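Local coordinates for protein N-methyltransferase (PDB 5BSZ) that probably transfers a methyl group from S-adenosylmethionine to the amino group of a trideoxysugar destined for kedarcidin, at residues A48-V54 and F69-V75; A119-T124 and Q206-F211; W149-F155 and V184-E188. All blocks are in the same frame, centred on the assembly; numbering follows the deposited sequence. Where two conformers were deposited one is given.

Contact 1 (A48-V54 and F69-V75)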
loop_
_atom_site.group_PDB
_atom_site.type_symbol
_atom_site.label_atom_id
_atom_site.label_comp_id
_atom_site.label_asym_id
_atom_site.label_seq_id
_atom_site.Cartn_x
_atom_site.Cartn_y
_atom_site.Cartn_z
ATOM N N ALA A 48 -28.254 -24.132 -35.589
ATOM C CA ALA A 48 -27.521 -24.205 -34.302
ATOM C C ALA A 48 -28.406 -23.774 -33.139
ATOM O O ALA A 48 -29.015 -22.683 -33.183
ATOM C CB ALA A 48 -26.287 -23.299 -34.362
ATOM N N ARG A 49 -28.479 -24.560 -32.063
ATOM C CA ARG A 49 -29.332 -24.141 -30.923
ATOM C C ARG A 49 -28.711 -24.301 -29.546
ATOM O O ARG A 49 -29.284 -23.877 -28.542
ATOM C CB ARG A 49 -30.695 -24.843 -30.932
ATOM C CG ARG A 49 -30.654 -26.341 -30.733
ATOM C CD ARG A 49 -32.025 -27.037 -30.672
ATOM N NE ARG A 49 -33.063 -26.469 -29.802
ATOM C CZ ARG A 49 -33.324 -26.726 -28.518
ATOM N NH1 ARG A 49 -34.364 -26.101 -27.968
ATOM N NH2 ARG A 49 -32.599 -27.542 -27.731
ATOM N N SER A 50 -27.548 -24.944 -29.503
ATOM C CA SER A 50 -26.818 -25.135 -28.275
ATOM C C SER A 50 -25.446 -24.458 -28.366
ATOM O O SER A 50 -24.810 -24.458 -29.417
ATOM C CB SER A 50 -26.624 -26.610 -27.943
ATOM O OG SER A 50 -25.845 -27.272 -28.892
ATOM N N LEU A 51 -25.039 -23.892 -27.234
ATOM C CA LEU A 51 -23.802 -23.065 -27.187
ATOM C C LEU A 51 -23.149 -23.154 -25.814
ATOM O O LEU A 51 -23.820 -23.055 -24.760
ATOM C CB LEU A 51 -24.124 -21.609 -27.513
ATOM C CG LEU A 51 -22.899 -20.660 -27.519
ATOM C CD1 LEU A 51 -23.012 -19.646 -28.629
ATOM C CD2 LEU A 51 -22.738 -19.958 -26.196
ATOM N N LEU A 52 -21.829 -23.331 -25.828
ATOM C CA LEU A 52 -21.009 -23.199 -24.634
ATOM C C LEU A 52 -20.049 -21.988 -24.681
ATOM O O LEU A 52 -19.340 -21.817 -25.661
ATOM C CB LEU A 52 -20.204 -24.470 -24.470
ATOM C CG LEU A 52 -19.113 -24.419 -23.398
ATOM C CD1 LEU A 52 -19.704 -24.484 -22.003
ATOM C CD2 LEU A 52 -18.027 -25.446 -23.514
ATOM N N ASP A 53 -20.131 -21.115 -23.678
ATOM C CA ASP A 53 -19.242 -19.949 -23.538
ATOM C C ASP A 53 -18.196 -20.223 -22.453
ATOM O O ASP A 53 -18.488 -20.384 -21.252
ATOM C CB ASP A 53 -20.043 -18.675 -23.281
ATOM C CG ASP A 53 -19.178 -17.398 -23.236
ATOM O OD1 ASP A 53 -18.095 -17.409 -23.873
ATOM O OD2 ASP A 53 -19.610 -16.414 -22.574
ATOM N N VAL A 54 -16.946 -20.310 -22.904
ATOM C CA VAL A 54 -15.795 -20.704 -22.095
ATOM C C VAL A 54 -15.073 -19.452 -21.565
ATOM O O VAL A 54 -14.711 -18.573 -22.337
ATOM C CB VAL A 54 -14.816 -21.568 -22.901
ATOM C CG1 VAL A 54 -13.602 -21.931 -22.074
ATOM C CG2 VAL A 54 -15.530 -22.813 -23.421
ATOM N N PHE A 69 -29.840 -19.473 -28.599
ATOM C CA PHE A 69 -29.197 -20.747 -28.347
ATOM C C PHE A 69 -29.721 -21.216 -26.997
ATOM O O PHE A 69 -29.019 -21.146 -25.991
ATOM C CB PHE A 69 -27.674 -20.626 -28.355
ATOM C CG PHE A 69 -27.131 -20.124 -29.665
ATOM C CD1 PHE A 69 -26.987 -20.970 -30.745
ATOM C CD2 PHE A 69 -26.778 -18.794 -29.801
ATOM C CE1 PHE A 69 -26.493 -20.488 -31.948
ATOM C CE2 PHE A 69 -26.288 -18.291 -30.988
ATOM C CZ PHE A 69 -26.140 -19.137 -32.071
ATOM N N PRO A 70 -31.002 -21.629 -26.961
ATOM C CA PRO A 70 -31.663 -21.862 -25.665
ATOM C C PRO A 70 -31.035 -23.008 -24.856
ATOM O O PRO A 70 -31.241 -23.059 -23.663
ATOM C CB PRO A 70 -33.128 -22.153 -26.071
ATOM C CG PRO A 70 -33.059 -22.647 -27.501
ATOM C CD PRO A 70 -31.956 -21.767 -28.080
ATOM N N ASP A 71 -30.251 -23.893 -25.451
ATOM C CA ASP A 71 -29.610 -24.995 -24.684
ATOM C C ASP A 71 -28.124 -24.559 -24.520
ATOM O O ASP A 71 -27.261 -24.862 -25.347
ATOM C CB ASP A 71 -29.793 -26.310 -25.448
ATOM C CG ASP A 71 -28.962 -27.475 -24.935
ATOM O OD1 ASP A 71 -28.579 -27.496 -23.748
ATOM O OD2 ASP A 71 -28.660 -28.403 -25.745
ATOM N N ALA A 72 -27.855 -23.837 -23.435
ATOM C CA ALA A 72 -26.562 -23.137 -23.283
ATOM C C ALA A 72 -25.874 -23.538 -21.989
ATOM O O ALA A 72 -26.520 -24.041 -21.034
ATOM C CB ALA A 72 -26.787 -21.628 -23.300
ATOM N N ALA A 73 -24.568 -23.264 -21.932
ATOM C CA ALA A 73 -23.798 -23.471 -20.710
ATOM C C ALA A 73 -22.606 -22.532 -20.671
ATOM O O ALA A 73 -22.200 -21.973 -21.706
ATOM C CB ALA A 73 -23.290 -24.902 -20.556
ATOM N N GLY A 74 -22.061 -22.400 -19.468
ATOM C CA GLY A 74 -20.798 -21.652 -19.295
ATOM C C GLY A 74 -19.726 -22.467 -18.612
ATOM O O GLY A 74 -20.027 -23.456 -17.919
ATOM N N VAL A 75 -18.470 -22.035 -18.761
ATOM C CA VAL A 75 -17.352 -22.573 -18.001
ATOM C C VAL A 75 -16.653 -21.357 -17.411
ATOM O O VAL A 75 -16.434 -20.356 -18.137
ATOM C CB VAL A 75 -16.384 -23.357 -18.899
ATOM C CG1 VAL A 75 -14.996 -23.457 -18.302
ATOM C CG2 VAL A 75 -16.931 -24.757 -19.161
HETATM O O HOH W 1 -29.908 -28.787 -28.127
#
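From S50 beside D71 to V54 beside V75, strands 50-54 and 71-75 run parallel with their axes 4.7 Å apart, and five backbone hydrogen bonds lace them: D71 N to R49 O, L51 N to D71 O, A73 N to L51 O, D53 N to A73 O, and V75 N to D53 O. S50, L52 and V54 bond instead to A110 and C112 on the opposite edge, so 50-54 is an inner strand. With helix 60-65 in between, the pair forms a beta-alpha-beta unit of the Rossmann-like methyltransferase fold; E76, which binds S-adenosyl-L-homocysteine, directly follows V75. Where the strands begin, the F69 ring lies under L51, whose CD1 sits over one face, 4.3 Å from the ring centroid. A48 CB meets the same ring at its edge, 3.7 Å from CE1, while V41 and R42 of helix 30-44 touch it. On the sheet face opposite L51, L52 has its CG anti to the backbone N (chi1 170°), which brings CD1 across to A73 CB and, at 4.0 Å, to V75 CG2. At the exposed start of the strands, P70 CG covers one face of the R49 guanidinium. R49 NH2 and D71 OD2, 4.5 Å apart, are too far for direct pairing. A water links them, accepting from R49 NH2 and donating to D71 OD2 at 2.7 Å, while that oxygen also forms a salt bridge with R106.

Contact 2 (A119-T124 and Q206-F211); sequences AYAADT and QDLTLF. With SAH (S-adenosyl-L-homocysteine), chain B; EDO (1,2-ethanediol), chain C.
F211 and A119 give up the most surface here, with Y120 next. The F211 ring slots in edge-on: D123 C lies in its plane, 3.6 Å from CE2, and CZ reaches A121 CB at 4.0 Å. T209 CG2 covers one face of that ring. A119 directs its CB at the strand, 3.5 Å from T209 O, and its carbonyl oxygen accepts a 3.0 Å hydrogen bond from T209 N. A second bond follows, T209 OG1 to A121 O at 2.6 Å, in the carbonyl plane and on a lone pair; the same hydroxyl meets a water and H2 of a second subunit. The loop thus joins the Rossmann-like methyltransferase domain to strand 198-209, at the edge of the antiparallel sheet within this chain, just before D123 N-caps helix 124-135 through E126 N. Y120 starts away from the strand, but with CG beside the backbone N (chi1 -74°) its ring returns to pack CD2 against L208 CD2 at 3.8 Å. One ring face receives C8 of the bound S-adenosyl-L-homocysteine, 3.5 Å above the plane toward the rim. A serine in place of Y120 would probably strip the adenine of this flat cover and open a gap beside L208.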
loop_
_atom_site.group_PDB
_atom_site.type_symbol
_atom_site.label_atom_id
_atom_site.label_comp_id
_atom_site.label_asym_id
_atom_site.label_seq_id
_atom_site.Cartn_x
_atom_site.Cartn_y
_atom_site.Cartn_z
ATOM N N ALA A 119 -6.149 -15.847 -24.249
ATOM C CA ALA A 119 -4.744 -15.406 -24.148
ATOM C C ALA A 119 -4.289 -15.370 -22.719
ATOM O O ALA A 119 -3.146 -15.065 -22.418
ATOM C CB ALA A 119 -4.603 -14.028 -24.796
ATOM N N TYR A 120 -5.086 -15.873 -21.787
ATOM C CA TYR A 120 -4.496 -16.446 -20.589
ATOM C C TYR A 120 -3.537 -17.612 -20.854
ATOM O O TYR A 120 -2.684 -17.891 -20.027
ATOM C CB TYR A 120 -5.597 -16.912 -19.612
ATOM C CG TYR A 120 -6.338 -15.829 -18.848
ATOM C CD1 TYR A 120 -6.118 -15.630 -17.482
ATOM C CD2 TYR A 120 -7.210 -14.994 -19.460
ATOM C CE1 TYR A 120 -6.811 -14.666 -16.768
ATOM C CE2 TYR A 120 -7.886 -14.006 -18.769
ATOM C CZ TYR A 120 -7.674 -13.833 -17.436
ATOM O OH TYR A 120 -8.390 -12.859 -16.805
ATOM N N ALA A 121 -3.655 -18.270 -22.008
ATOM C CA ALA A 121 -2.682 -19.272 -22.381
ATOM C C ALA A 121 -1.316 -18.621 -22.397
ATOM O O ALA A 121 -1.160 -17.564 -22.991
ATOM C CB ALA A 121 -3.005 -19.845 -23.756
ATOM N N ALA A 122 -0.340 -19.300 -21.820
ATOM C CA ALA A 122 0.994 -18.710 -21.676
ATOM C C ALA A 122 1.903 -18.941 -22.890
ATOM O O ALA A 122 2.849 -18.185 -23.076
ATOM C CB ALA A 122 1.635 -19.211 -20.403
ATOM N N ASP A 123 1.603 -19.937 -23.727
ATOM C CA ASP A 123 2.452 -20.284 -24.888
ATOM C C ASP A 123 1.600 -21.058 -25.884
ATOM O O ASP A 123 0.426 -21.370 -25.612
ATOM C CB ASP A 123 3.686 -21.104 -24.478
ATOM C CG ASP A 123 3.310 -22.363 -23.684
ATOM O OD1 ASP A 123 2.364 -23.100 -24.061
ATOM O OD2 ASP A 123 3.922 -22.610 -22.630
ATOM N N THR A 124 2.172 -21.301 -27.055
ATOM C CA THR A 124 1.458 -21.942 -28.161
ATOM C C THR A 124 0.901 -23.319 -27.847
ATOM O O THR A 124 -0.200 -23.688 -28.292
ATOM C CB THR A 124 2.406 -22.015 -29.381
ATOM O OG1 THR A 124 2.807 -20.680 -29.696
ATOM C CG2 THR A 124 1.680 -22.556 -30.568
ATOM N N GLN A 206 -2.230 -8.304 -14.425
ATOM C CA GLN A 206 -2.490 -9.523 -15.170
ATOM C C GLN A 206 -1.793 -9.456 -16.527
ATOM O O GLN A 206 -1.738 -8.407 -17.175
ATOM C CB GLN A 206 -3.993 -9.821 -15.275
ATOM C CG GLN A 206 -4.731 -9.256 -16.489
ATOM C CD GLN A 206 -6.242 -9.508 -16.494
ATOM O OE1 GLN A 206 -7.015 -8.812 -15.826
ATOM N NE2 GLN A 206 -6.675 -10.462 -17.300
ATOM N N ASP A 207 -1.253 -10.601 -16.918
ATOM C CA ASP A 207 -0.585 -10.796 -18.205
ATOM C C ASP A 207 -1.528 -11.517 -19.185
ATOM O O ASP A 207 -2.264 -12.421 -18.792
ATOM C CB ASP A 207 0.664 -11.635 -17.965
ATOM C CG ASP A 207 1.817 -10.876 -17.273
ATOM O OD1 ASP A 207 1.795 -9.651 -17.307
ATOM O OD2 ASP A 207 2.772 -11.547 -16.806
ATOM N N LEU A 208 -1.444 -11.145 -20.467
ATOM C CA LEU A 208 -2.004 -11.887 -21.579
ATOM C C LEU A 208 -0.945 -12.073 -22.659
ATOM O O LEU A 208 -0.156 -11.137 -22.917
ATOM C CB LEU A 208 -3.157 -11.066 -22.144
ATOM C CG LEU A 208 -4.389 -10.847 -21.235
ATOM C CD1 LEU A 208 -5.322 -9.806 -21.785
ATOM C CD2 LEU A 208 -5.140 -12.160 -21.020
ATOM N N THR A 209 -0.912 -13.256 -23.274
ATOM C CA THR A 209 0.067 -13.515 -24.330
ATOM C C THR A 209 -0.359 -12.864 -25.657
ATOM O O THR A 209 -1.520 -12.920 -26.023
ATOM C CB THR A 209 0.225 -15.011 -24.527
ATOM O OG1 THR A 209 0.518 -15.532 -23.260
ATOM C CG2 THR A 209 1.345 -15.340 -25.527
ATOM N N LEU A 210 0.586 -12.266 -26.383
ATOM C CA LEU A 210 0.377 -11.760 -27.700
ATOM C C LEU A 210 0.727 -12.824 -28.740
ATOM O O LEU A 210 1.921 -13.098 -28.977
ATOM C CB LEU A 210 1.221 -10.485 -27.892
ATOM C CG LEU A 210 0.990 -9.360 -26.878
ATOM C CD1 LEU A 210 2.083 -8.280 -26.933
ATOM C CD2 LEU A 210 -0.383 -8.774 -27.119
ATOM N N PHE A 211 -0.288 -13.520 -29.256
ATOM C CA PHE A 211 -0.039 -14.570 -30.255
ATOM C C PHE A 211 -0.230 -14.033 -31.647
ATOM O O PHE A 211 -1.204 -13.315 -31.916
ATOM C CB PHE A 211 -0.984 -15.765 -30.109
ATOM C CG PHE A 211 -0.861 -16.516 -28.833
ATOM C CD1 PHE A 211 -1.816 -16.395 -27.858
ATOM C CD2 PHE A 211 0.168 -17.426 -28.641
ATOM C CE1 PHE A 211 -1.708 -17.119 -26.683
ATOM C CE2 PHE A 211 0.269 -18.163 -27.493
ATOM C CZ PHE A 211 -0.692 -18.038 -26.501
HETATM N N SAH B . -15.557 -13.846 -21.701
HETATM C CA SAH B . -15.876 -12.901 -20.565
HETATM C CB SAH B . -14.823 -12.880 -19.437
HETATM C CG SAH B . -13.835 -11.748 -19.286
HETATM S SD SAH B . -12.697 -11.797 -17.944
HETATM C C SAH B . -16.205 -11.598 -21.231
HETATM O O SAH B . -16.023 -11.364 -22.419
HETATM O OXT SAH B . -16.817 -10.782 -20.609
HETATM C "C5'" SAH B . -11.754 -13.283 -18.151
HETATM C "C4'" SAH B . -12.423 -14.432 -17.372
HETATM O "O4'" SAH B . -11.710 -15.666 -17.581
HETATM C "C3'" SAH B . -12.393 -14.229 -15.860
HETATM O "O3'" SAH B . -13.740 -14.280 -15.400
HETATM C "C2'" SAH B . -11.618 -15.388 -15.251
HETATM O "O2'" SAH B . -12.199 -15.861 -14.010
HETATM C "C1'" SAH B . -11.668 -16.399 -16.367
HETATM N N9 SAH B . -10.539 -17.348 -16.406
HETATM C C8 SAH B . -9.215 -17.080 -16.198
HETATM N N7 SAH B . -8.486 -18.215 -16.295
HETATM C C5 SAH B . -9.372 -19.219 -16.530
HETATM C C6 SAH B . -9.260 -20.663 -16.715
HETATM N N6 SAH B . -8.015 -21.172 -16.655
HETATM N N1 SAH B . -10.399 -21.347 -16.969
HETATM C C2 SAH B . -11.607 -20.775 -16.986
HETATM N N3 SAH B . -11.803 -19.454 -16.830
HETATM C C4 SAH B . -10.733 -18.652 -16.609
HETATM C C1 EDO C . 2.109 -11.724 -13.022
HETATM O O1 EDO C . 2.026 -12.535 -14.219
HETATM C C2 EDO C . 3.472 -11.752 -12.294
HETATM O O2 EDO C . 4.400 -12.776 -12.699
HETATM O O HOH W 2 3.453 -15.830 -22.196
#

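Contact 3 (W149-F155 and V184-E188); sequences WWSPGTF and VSRHE. With THM (thymidine), chain G.
W149 reaches across to S185 and H187, and its side chain shows how one indole can serve several neighbours. At its root, CB rests against A119 CB at 3.4 Å. CG stands anti to the backbone N (chi1 -178°), which carries the ring out toward strand 184-188. CD1 skirts the serine, but NE1 donates to S185 OG at 2.8 Å, with a bent N-H...O angle of 143° and the oxygen somewhat out of the indole plane. CE2 passes beside the same oxygen. Farther along the six-membered ring, CZ2 comes to 3.3 Å from H187 CE1, and CH2 follows alongside the imidazole; the two ring planes stand 72° apart and meet obliquely. W150 CD1 lies over one face of W149.

S185 OG is shared further: H187 NE2 is 2.9 Å from it, close to the imidazole plane, and L208 O adds a weak bond. S185 CB makes a CH-pi contact over one face of F155, 3.5 Å from CE1. F155 and H187, with W150 and T154, belong to the thymidine pocket. W150 spreads its face beneath the base, thymidine N3 lying 3.4 Å above the centre of the ring, while T154 O takes the N3 hydrogen in a nearly straight bond of 3.0 Å. H187 presents its edge to O3' of the sugar, its CE1 being the nearest atom.

The indole N-H holds S185 OG, and that oxygen, with W149 CZ2 against the ring, probably restrains the rotation of the imidazole, so W149 and S185 form a second shell behind H187. The flat indole face of W150 and the carbonyl of T154 suit a thymine base, consistent with a thymidine-linked sugar as substrate.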
loop_
_atom_site.group_PDB
_atom_site.type_symbol
_atom_site.label_atom_id
_atom_site.label_comp_id
_atom_site.label_asym_id
_atom_site.label_seq_id
_atom_site.Cartn_x
_atom_site.Cartn_y
_atom_site.Cartn_z
ATOM N N TRP A 149 -7.106 -12.175 -28.366
ATOM C CA TRP A 149 -6.455 -10.955 -27.848
ATOM C C TRP A 149 -5.574 -10.430 -28.989
ATOM O O TRP A 149 -5.512 -11.063 -30.088
ATOM C CB TRP A 149 -5.635 -11.317 -26.598
ATOM C CG TRP A 149 -4.946 -10.143 -25.941
ATOM C CD1 TRP A 149 -3.604 -10.031 -25.716
ATOM C CD2 TRP A 149 -5.521 -8.912 -25.473
ATOM N NE1 TRP A 149 -3.321 -8.835 -25.136
ATOM C CE2 TRP A 149 -4.477 -8.119 -24.985
ATOM C CE3 TRP A 149 -6.815 -8.411 -25.402
ATOM C CZ2 TRP A 149 -4.685 -6.847 -24.446
ATOM C CZ3 TRP A 149 -7.018 -7.152 -24.842
ATOM C CH2 TRP A 149 -5.950 -6.369 -24.403
ATOM N N TRP A 150 -4.975 -9.253 -28.756
ATOM C CA TRP A 150 -4.037 -8.631 -29.688
ATOM C C TRP A 150 -2.822 -9.480 -30.000
ATOM O O TRP A 150 -2.465 -10.388 -29.246
ATOM C CB TRP A 150 -3.672 -7.187 -29.274
ATOM C CG TRP A 150 -4.892 -6.338 -29.053
ATOM C CD1 TRP A 150 -5.477 -6.011 -27.833
ATOM C CD2 TRP A 150 -5.737 -5.765 -30.054
ATOM N NE1 TRP A 150 -6.629 -5.245 -28.034
ATOM C CE2 TRP A 150 -6.794 -5.071 -29.385
ATOM C CE3 TRP A 150 -5.704 -5.744 -31.461
ATOM C CZ2 TRP A 150 -7.807 -4.407 -30.094
ATOM C CZ3 TRP A 150 -6.698 -5.047 -32.152
ATOM C CH2 TRP A 150 -7.725 -4.392 -31.473
ATOM N N SER A 151 -2.233 -9.214 -31.180
ATOM C CA SER A 151 -1.027 -9.890 -31.655
ATOM C C SER A 151 0.168 -8.973 -31.419
ATOM O O SER A 151 -0.008 -7.778 -31.212
ATOM C CB SER A 151 -1.204 -10.113 -33.176
ATOM O OG SER A 151 -2.114 -11.206 -33.385
ATOM N N PRO A 152 1.392 -9.488 -31.561
ATOM C CA PRO A 152 2.520 -8.557 -31.423
ATOM C C PRO A 152 2.403 -7.351 -32.325
ATOM O O PRO A 152 2.723 -6.261 -31.852
ATOM C CB PRO A 152 3.722 -9.421 -31.798
ATOM C CG PRO A 152 3.318 -10.752 -31.322
ATOM C CD PRO A 152 1.865 -10.871 -31.641
ATOM N N GLY A 153 1.920 -7.540 -33.564
ATOM C CA GLY A 153 1.750 -6.440 -34.543
ATOM C C GLY A 153 0.734 -5.389 -34.170
ATOM O O GLY A 153 0.953 -4.172 -34.340
ATOM N N THR A 154 -0.368 -5.849 -33.572
ATOM C CA THR A 154 -1.517 -5.004 -33.380
ATOM C C THR A 154 -1.631 -4.445 -31.969
ATOM O O THR A 154 -2.398 -3.531 -31.735
ATOM C CB THR A 154 -2.819 -5.719 -33.797
ATOM O OG1 THR A 154 -2.896 -7.008 -33.176
ATOM C CG2 THR A 154 -2.847 -5.923 -35.356
ATOM N N PHE A 155 -0.898 -4.980 -31.006
ATOM C CA PHE A 155 -0.954 -4.405 -29.669
ATOM C C PHE A 155 -0.381 -2.998 -29.721
ATOM O O PHE A 155 0.651 -2.783 -30.335
ATOM C CB PHE A 155 -0.184 -5.261 -28.678
ATOM C CG PHE A 155 -0.175 -4.701 -27.285
ATOM C CD1 PHE A 155 -1.320 -4.792 -26.486
ATOM C CD2 PHE A 155 0.912 -4.010 -26.813
ATOM C CE1 PHE A 155 -1.345 -4.223 -25.218
ATOM C CE2 PHE A 155 0.913 -3.485 -25.523
ATOM C CZ PHE A 155 -0.218 -3.581 -24.728
ATOM N N VAL A 184 4.186 -10.676 -24.178
ATOM C CA VAL A 184 3.131 -10.521 -23.172
ATOM C C VAL A 184 2.680 -9.089 -23.056
ATOM O O VAL A 184 3.479 -8.162 -23.187
ATOM C CB VAL A 184 3.642 -11.122 -21.821
ATOM C CG1 VAL A 184 2.978 -10.574 -20.557
ATOM C CG2 VAL A 184 3.568 -12.608 -21.901
ATOM N N SER A 185 1.380 -8.832 -22.955
ATOM C CA SER A 185 0.914 -7.508 -22.519
ATOM C C SER A 185 0.563 -7.615 -21.016
ATOM O O SER A 185 -0.006 -8.601 -20.559
ATOM C CB SER A 185 -0.253 -7.010 -23.344
ATOM O OG SER A 185 -1.378 -7.902 -23.345
ATOM N N ARG A 186 1.056 -6.662 -20.244
ATOM C CA ARG A 186 0.852 -6.593 -18.823
ATOM C C ARG A 186 -0.071 -5.461 -18.488
ATOM O O ARG A 186 0.154 -4.294 -18.858
ATOM C CB ARG A 186 2.186 -6.407 -18.112
ATOM C CG ARG A 186 2.070 -6.305 -16.605
ATOM C CD ARG A 186 3.391 -6.705 -15.957
ATOM N NE ARG A 186 3.651 -8.147 -16.068
ATOM C CZ ARG A 186 4.721 -8.746 -15.599
ATOM N NH1 ARG A 186 5.656 -8.037 -14.981
ATOM N NH2 ARG A 186 4.827 -10.053 -15.652
ATOM N N HIS A 187 -1.146 -5.817 -17.809
ATOM C CA HIS A 187 -2.264 -4.907 -17.557
ATOM C C HIS A 187 -2.377 -4.564 -16.075
ATOM O O HIS A 187 -2.520 -5.446 -15.205
ATOM C CB HIS A 187 -3.579 -5.564 -18.073
ATOM C CG HIS A 187 -3.531 -5.802 -19.539
ATOM N ND1 HIS A 187 -4.082 -4.926 -20.452
ATOM C CD2 HIS A 187 -2.924 -6.775 -20.260
ATOM C CE1 HIS A 187 -3.811 -5.351 -21.674
ATOM N NE2 HIS A 187 -3.102 -6.465 -21.586
ATOM N N GLU A 188 -2.260 -3.280 -15.754
ATOM C CA GLU A 188 -2.438 -2.848 -14.351
ATOM C C GLU A 188 -3.742 -2.092 -14.192
ATOM O O GLU A 188 -4.017 -1.175 -14.990
ATOM C CB GLU A 188 -1.359 -1.884 -13.989
ATOM C CG GLU A 188 0.009 -2.425 -13.904
ATOM C CD GLU A 188 1.059 -1.332 -13.929
ATOM O OE1 GLU A 188 1.291 -0.730 -15.011
ATOM O OE2 GLU A 188 1.665 -1.106 -12.861
HETATM O "O5'" THM G . -8.945 -2.109 -24.269
HETATM C "C5'" THM G . -7.687 -1.424 -24.098
HETATM C "C4'" THM G . -6.506 -2.313 -24.502
HETATM O "O4'" THM G . -6.707 -2.457 -25.909
HETATM C "C3'" THM G . -5.077 -1.723 -24.329
HETATM O "O3'" THM G . -4.235 -2.566 -23.514
HETATM C "C2'" THM G . -4.460 -1.543 -25.730
HETATM C "C1'" THM G . -5.452 -2.351 -26.585
HETATM N N1 THM G . -5.719 -2.008 -27.992
HETATM C C2 THM G . -4.703 -2.526 -28.817
HETATM O O2 THM G . -3.768 -3.088 -28.228
HETATM N N3 THM G . -4.705 -2.406 -30.142
HETATM C C4 THM G . -5.723 -1.818 -30.769
HETATM O O4 THM G . -5.732 -1.725 -32.041
HETATM C C5 THM G . -6.814 -1.287 -29.926
HETATM C C5M THM G . -7.920 -0.620 -30.700
HETATM C C6 THM G . -6.793 -1.421 -28.541
#

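Overall arrangement
Contact 1 comes first along the chain and closes a short loop that holds helix 60-65, setting two strands of the mixed sheet side by side. Contact 2 opens later, at 119-124, and closes only at 206-211. Contact 3, between 149-155 and 184-188, falls within that span, so the two nest and none cross. Strands 184-195 and 198-209 are neighbours in the antiparallel sheet, and contacts 2 and 3 meet: D207 forms a salt bridge with R186. Contact 1 lies across the chain's centre, its centre about 25 Å from that of contact 2. Contact 2 borders S-adenosyl-L-homocysteine and contact 3 thymidine, so together they tie the methyltransferase domain to the antiparallel sheet, which probably carries the nucleotide-sugar side of the site.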